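Local coordinates for ASCH domain-containing protein (Pyrococcus horikoshii, PDB 2Z0T) that is of unknown function but, as an ASCH-domain protein of the PUA clan, probably binds RNA, at residues Arg25-Asp38 against Val49-Lys61. Residues are numbered along the deposited sequence; the frame is centred on the assembly and turned at random.
Sequences RLYDEKRRQIKPGD and VKVKGIRVYSSFK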
# COMPACT_ATOMS: atom_id res chain seq x y z
N ARG A 25 -1.42 0.24 -3.39
CA ARG A 25 -0.92 1.00 -4.52
C ARG A 25 -1.67 0.59 -5.78
O ARG A 25 -2.40 -0.41 -5.77
CB ARG A 25 0.56 0.68 -4.76
CG ARG A 25 1.49 1.12 -3.66
CD ARG A 25 1.94 2.54 -3.85
NE ARG A 25 2.52 3.07 -2.63
CZ ARG A 25 3.42 4.04 -2.58
NH1 ARG A 25 3.85 4.61 -3.70
NH2 ARG A 25 3.89 4.44 -1.41
N LEU A 26 -1.51 1.36 -6.84
CA LEU A 26 -2.12 0.99 -8.11
C LEU A 26 -1.23 -0.15 -8.58
O LEU A 26 -0.01 -0.10 -8.41
CB LEU A 26 -2.02 2.13 -9.13
CG LEU A 26 -3.08 3.23 -9.07
CD1 LEU A 26 -2.72 4.33 -10.07
CD2 LEU A 26 -4.45 2.64 -9.38
N TYR A 27 -1.83 -1.19 -9.15
CA TYR A 27 -1.06 -2.32 -9.65
C TYR A 27 -0.57 -1.89 -11.03
O TYR A 27 -0.95 -2.48 -12.04
CB TYR A 27 -1.97 -3.55 -9.73
CG TYR A 27 -1.29 -4.84 -10.13
CD1 TYR A 27 -0.10 -5.25 -9.53
CD2 TYR A 27 -1.86 -5.68 -11.09
CE1 TYR A 27 0.50 -6.47 -9.86
CE2 TYR A 27 -1.28 -6.90 -11.42
CZ TYR A 27 -0.10 -7.29 -10.80
OH TYR A 27 0.48 -8.49 -11.13
N ASP A 28 0.25 -0.85 -11.05
CA ASP A 28 0.79 -0.31 -12.30
C ASP A 28 2.07 -0.99 -12.76
O ASP A 28 2.52 -1.97 -12.16
CB ASP A 28 1.01 1.20 -12.16
CG ASP A 28 1.82 1.56 -10.93
OD1 ASP A 28 2.71 0.79 -10.55
OD2 ASP A 28 1.55 2.64 -10.34
N GLU A 29 2.66 -0.46 -13.83
CA GLU A 29 3.89 -1.04 -14.38
C GLU A 29 5.00 -1.21 -13.35
O GLU A 29 5.67 -2.24 -13.30
CB GLU A 29 4.39 -0.19 -15.55
CG GLU A 29 3.38 -0.05 -16.69
CD GLU A 29 2.45 1.15 -16.52
OE1 GLU A 29 2.23 1.59 -15.37
OE2 GLU A 29 1.93 1.63 -17.55
N LYS A 30 5.19 -0.20 -12.51
CA LYS A 30 6.23 -0.24 -11.49
C LYS A 30 5.95 -1.31 -10.44
O LYS A 30 6.85 -2.05 -10.04
CB LYS A 30 6.35 1.13 -10.81
CG LYS A 30 7.38 1.20 -9.71
CD LYS A 30 7.49 2.61 -9.16
CE LYS A 30 8.57 2.72 -8.09
NZ LYS A 30 8.73 4.13 -7.64
N ARG A 31 4.71 -1.39 -9.99
CA ARG A 31 4.33 -2.37 -8.97
C ARG A 31 4.24 -3.80 -9.49
O ARG A 31 4.35 -4.75 -8.71
CB ARG A 31 2.99 -1.95 -8.34
CG ARG A 31 3.10 -1.30 -6.96
CD ARG A 31 4.06 -0.12 -6.91
NE ARG A 31 3.69 0.97 -7.82
CZ ARG A 31 4.15 2.21 -7.72
NH1 ARG A 31 5.01 2.53 -6.75
NH2 ARG A 31 3.77 3.14 -8.59
N ARG A 32 4.06 -3.97 -10.80
CA ARG A 32 3.93 -5.29 -11.40
C ARG A 32 5.21 -6.12 -11.46
O ARG A 32 5.24 -7.19 -12.06
CB ARG A 32 3.32 -5.17 -12.80
CG ARG A 32 1.87 -4.72 -12.76
CD ARG A 32 1.27 -4.51 -14.14
NE ARG A 32 -0.15 -4.19 -14.03
CZ ARG A 32 -0.99 -4.11 -15.06
NH1 ARG A 32 -0.55 -4.32 -16.29
NH2 ARG A 32 -2.27 -3.84 -14.85
N GLN A 33 6.27 -5.63 -10.83
CA GLN A 33 7.53 -6.36 -10.86
C GLN A 33 8.00 -6.70 -9.45
O GLN A 33 9.12 -7.16 -9.26
CB GLN A 33 8.59 -5.55 -11.59
CG GLN A 33 8.78 -4.14 -11.09
CD GLN A 33 9.55 -3.27 -12.07
OE1 GLN A 33 10.63 -3.65 -12.53
NE2 GLN A 33 9.00 -2.11 -12.39
N ILE A 34 7.12 -6.49 -8.48
CA ILE A 34 7.43 -6.76 -7.08
C ILE A 34 6.94 -8.14 -6.65
O ILE A 34 5.85 -8.57 -7.02
CB ILE A 34 6.77 -5.69 -6.17
CG1 ILE A 34 7.24 -4.30 -6.59
CG2 ILE A 34 7.09 -5.98 -4.71
CD1 ILE A 34 6.63 -3.17 -5.77
N LYS A 35 7.76 -8.83 -5.86
CA LYS A 35 7.38 -10.15 -5.38
C LYS A 35 7.87 -10.35 -3.95
O LYS A 35 8.79 -9.66 -3.51
CB LYS A 35 7.98 -11.24 -6.29
CG LYS A 35 9.51 -11.26 -6.33
CD LYS A 35 10.00 -12.31 -7.32
CE LYS A 35 11.51 -12.35 -7.39
NZ LYS A 35 12.07 -11.03 -7.82
N PRO A 36 7.24 -11.27 -3.20
CA PRO A 36 7.66 -11.51 -1.82
C PRO A 36 9.16 -11.80 -1.80
O PRO A 36 9.68 -12.52 -2.66
CB PRO A 36 6.83 -12.73 -1.42
CG PRO A 36 5.55 -12.50 -2.16
CD PRO A 36 6.06 -12.08 -3.54
N GLY A 37 9.86 -11.21 -0.84
CA GLY A 37 11.30 -11.39 -0.76
C GLY A 37 12.01 -10.11 -1.14
O GLY A 37 13.17 -9.89 -0.77
N ASP A 38 11.33 -9.25 -1.90
CA ASP A 38 11.89 -7.97 -2.32
C ASP A 38 11.89 -7.00 -1.15
O ASP A 38 11.25 -7.23 -0.13
CB ASP A 38 11.08 -7.35 -3.45
CG ASP A 38 11.25 -8.08 -4.77
OD1 ASP A 38 12.12 -8.96 -4.86
OD2 ASP A 38 10.50 -7.75 -5.72
N VAL A 49 11.28 -1.73 4.21
CA VAL A 49 10.42 -2.84 4.58
C VAL A 49 10.66 -4.05 3.69
O VAL A 49 11.16 -3.93 2.57
CB VAL A 49 8.92 -2.47 4.46
CG1 VAL A 49 8.60 -1.30 5.38
CG2 VAL A 49 8.57 -2.13 3.02
N LYS A 50 10.31 -5.22 4.21
CA LYS A 50 10.44 -6.47 3.47
C LYS A 50 9.05 -6.78 2.93
O LYS A 50 8.05 -6.58 3.63
CB LYS A 50 10.89 -7.60 4.40
CG LYS A 50 10.75 -8.99 3.80
CD LYS A 50 11.73 -9.24 2.65
CE LYS A 50 13.15 -9.45 3.16
NZ LYS A 50 14.06 -9.91 2.08
N VAL A 51 8.98 -7.24 1.69
CA VAL A 51 7.70 -7.60 1.07
C VAL A 51 7.40 -9.04 1.45
O VAL A 51 8.17 -9.95 1.11
CB VAL A 51 7.75 -7.49 -0.47
CG1 VAL A 51 6.42 -7.95 -1.08
CG2 VAL A 51 8.05 -6.05 -0.87
N LYS A 52 6.29 -9.25 2.16
CA LYS A 52 5.91 -10.58 2.61
C LYS A 52 4.79 -11.20 1.78
O LYS A 52 4.61 -12.42 1.78
CB LYS A 52 5.46 -10.53 4.08
CG LYS A 52 6.42 -9.79 5.00
CD LYS A 52 7.79 -10.42 5.06
CE LYS A 52 7.76 -11.79 5.70
NZ LYS A 52 9.14 -12.34 5.88
N GLY A 53 4.04 -10.36 1.06
CA GLY A 53 2.94 -10.87 0.25
C GLY A 53 2.43 -9.87 -0.76
O GLY A 53 2.60 -8.66 -0.59
N ILE A 54 1.80 -10.38 -1.82
CA ILE A 54 1.24 -9.56 -2.88
C ILE A 54 -0.16 -10.08 -3.24
O ILE A 54 -0.30 -11.23 -3.65
CB ILE A 54 2.13 -9.60 -4.16
CG1 ILE A 54 3.48 -8.93 -3.90
CG2 ILE A 54 1.41 -8.93 -5.33
CD1 ILE A 54 3.41 -7.43 -3.72
N ARG A 55 -1.17 -9.23 -3.08
CA ARG A 55 -2.55 -9.60 -3.41
C ARG A 55 -3.17 -8.50 -4.27
O ARG A 55 -3.18 -7.33 -3.88
CB ARG A 55 -3.35 -9.82 -2.12
CG ARG A 55 -2.82 -10.99 -1.29
CD ARG A 55 -3.60 -11.20 -0.01
NE ARG A 55 -3.26 -10.24 1.04
CZ ARG A 55 -2.15 -10.27 1.77
NH1 ARG A 55 -1.24 -11.23 1.58
NH2 ARG A 55 -1.95 -9.36 2.71
N VAL A 56 -3.66 -8.88 -5.44
CA VAL A 56 -4.23 -7.91 -6.38
C VAL A 56 -5.75 -7.92 -6.45
O VAL A 56 -6.38 -8.98 -6.47
CB VAL A 56 -3.64 -8.14 -7.79
CG1 VAL A 56 -4.11 -7.04 -8.74
CG2 VAL A 56 -2.12 -8.15 -7.71
N TYR A 57 -6.32 -6.72 -6.50
CA TYR A 57 -7.77 -6.52 -6.55
C TYR A 57 -8.16 -5.64 -7.73
O TYR A 57 -7.31 -5.03 -8.37
CB TYR A 57 -8.22 -5.87 -5.24
CG TYR A 57 -7.89 -6.68 -4.01
CD1 TYR A 57 -8.73 -7.70 -3.57
CD2 TYR A 57 -6.70 -6.46 -3.31
CE1 TYR A 57 -8.40 -8.48 -2.47
CE2 TYR A 57 -6.36 -7.24 -2.21
CZ TYR A 57 -7.22 -8.24 -1.79
OH TYR A 57 -6.88 -9.02 -0.70
N SER A 58 -9.46 -5.57 -8.01
CA SER A 58 -9.93 -4.75 -9.12
C SER A 58 -10.15 -3.31 -8.68
O SER A 58 -10.25 -2.41 -9.52
CB SER A 58 -11.24 -5.32 -9.68
OG SER A 58 -12.29 -5.18 -8.73
N SER A 59 -10.23 -3.08 -7.37
CA SER A 59 -10.46 -1.73 -6.85
C SER A 59 -9.96 -1.53 -5.43
O SER A 59 -9.70 -2.49 -4.71
CB SER A 59 -11.96 -1.42 -6.89
OG SER A 59 -12.66 -2.18 -5.92
N PHE A 60 -9.85 -0.27 -5.03
CA PHE A 60 -9.41 0.06 -3.68
C PHE A 60 -10.48 -0.38 -2.68
O PHE A 60 -10.16 -0.82 -1.58
CB PHE A 60 -9.16 1.57 -3.56
CG PHE A 60 -7.91 2.02 -4.27
CD1 PHE A 60 -6.66 1.59 -3.83
CD2 PHE A 60 -7.98 2.85 -5.38
CE1 PHE A 60 -5.49 1.97 -4.50
CE2 PHE A 60 -6.82 3.24 -6.06
CZ PHE A 60 -5.57 2.80 -5.62
N LYS A 61 -11.74 -0.25 -3.07
CA LYS A 61 -12.84 -0.66 -2.21
C LYS A 61 -12.71 -2.14 -1.84
O LYS A 61 -12.75 -2.50 -0.67
CB LYS A 61 -14.18 -0.41 -2.92
CG LYS A 61 -15.42 -0.87 -2.16
CD LYS A 61 -16.68 -0.51 -2.93
CE LYS A 61 -17.94 -1.04 -2.26
NZ LYS A 61 -18.00 -2.53 -2.28
O HOH W 1 14.49 -12.04 0.54
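Val56 sets both methyls on one face of the Tyr27 ring: CG2 makes a CH-pi contact 3.7 Å from the ring centroid, 10° off the normal, and CG1 lies 3.5 Å from Tyr27 CD2. Tyr27 CG stands anti to the backbone N (chi1 -175°), which swings the ring over strand 47-57. With the ring cut back to an alanine here, the two methyls of Val56 would probably lose the aromatic face they lie on.

Further apolar contacts run along the same strand. Ile34 CG2 lies 4.0 Å from Val51 CG2 and 4.1 Å from Ile54 CD1, while Pro36 CD rests near Ile54 CG1. At the start of helix 60-67, Leu26 CD2 approaches Phe60 CZ at 3.9 Å, the two side chains crossing at about a right angle.

Polar bonds gather at the type II turn Lys35-Asp38. Val51 O accepts from Gly37 N (2.9 Å, 164°) and Val51 N donates to Asp38 O, leading into the antiparallel pairing of strands 39-42 and 47-57. Lys50, bent at chi2 and chi3, brings NZ to 3.0 Å from Gly37 O, above the carbonyl plane, and a water bridges the same two atoms. Asp38 OD2 accepts from Lys35 N and Trp3 NE1, bracing the turn. Directional bonds thus fix the turn, whereas the rest of the connection from strand 22-26 lies on strand 47-57 chiefly through apolar contact.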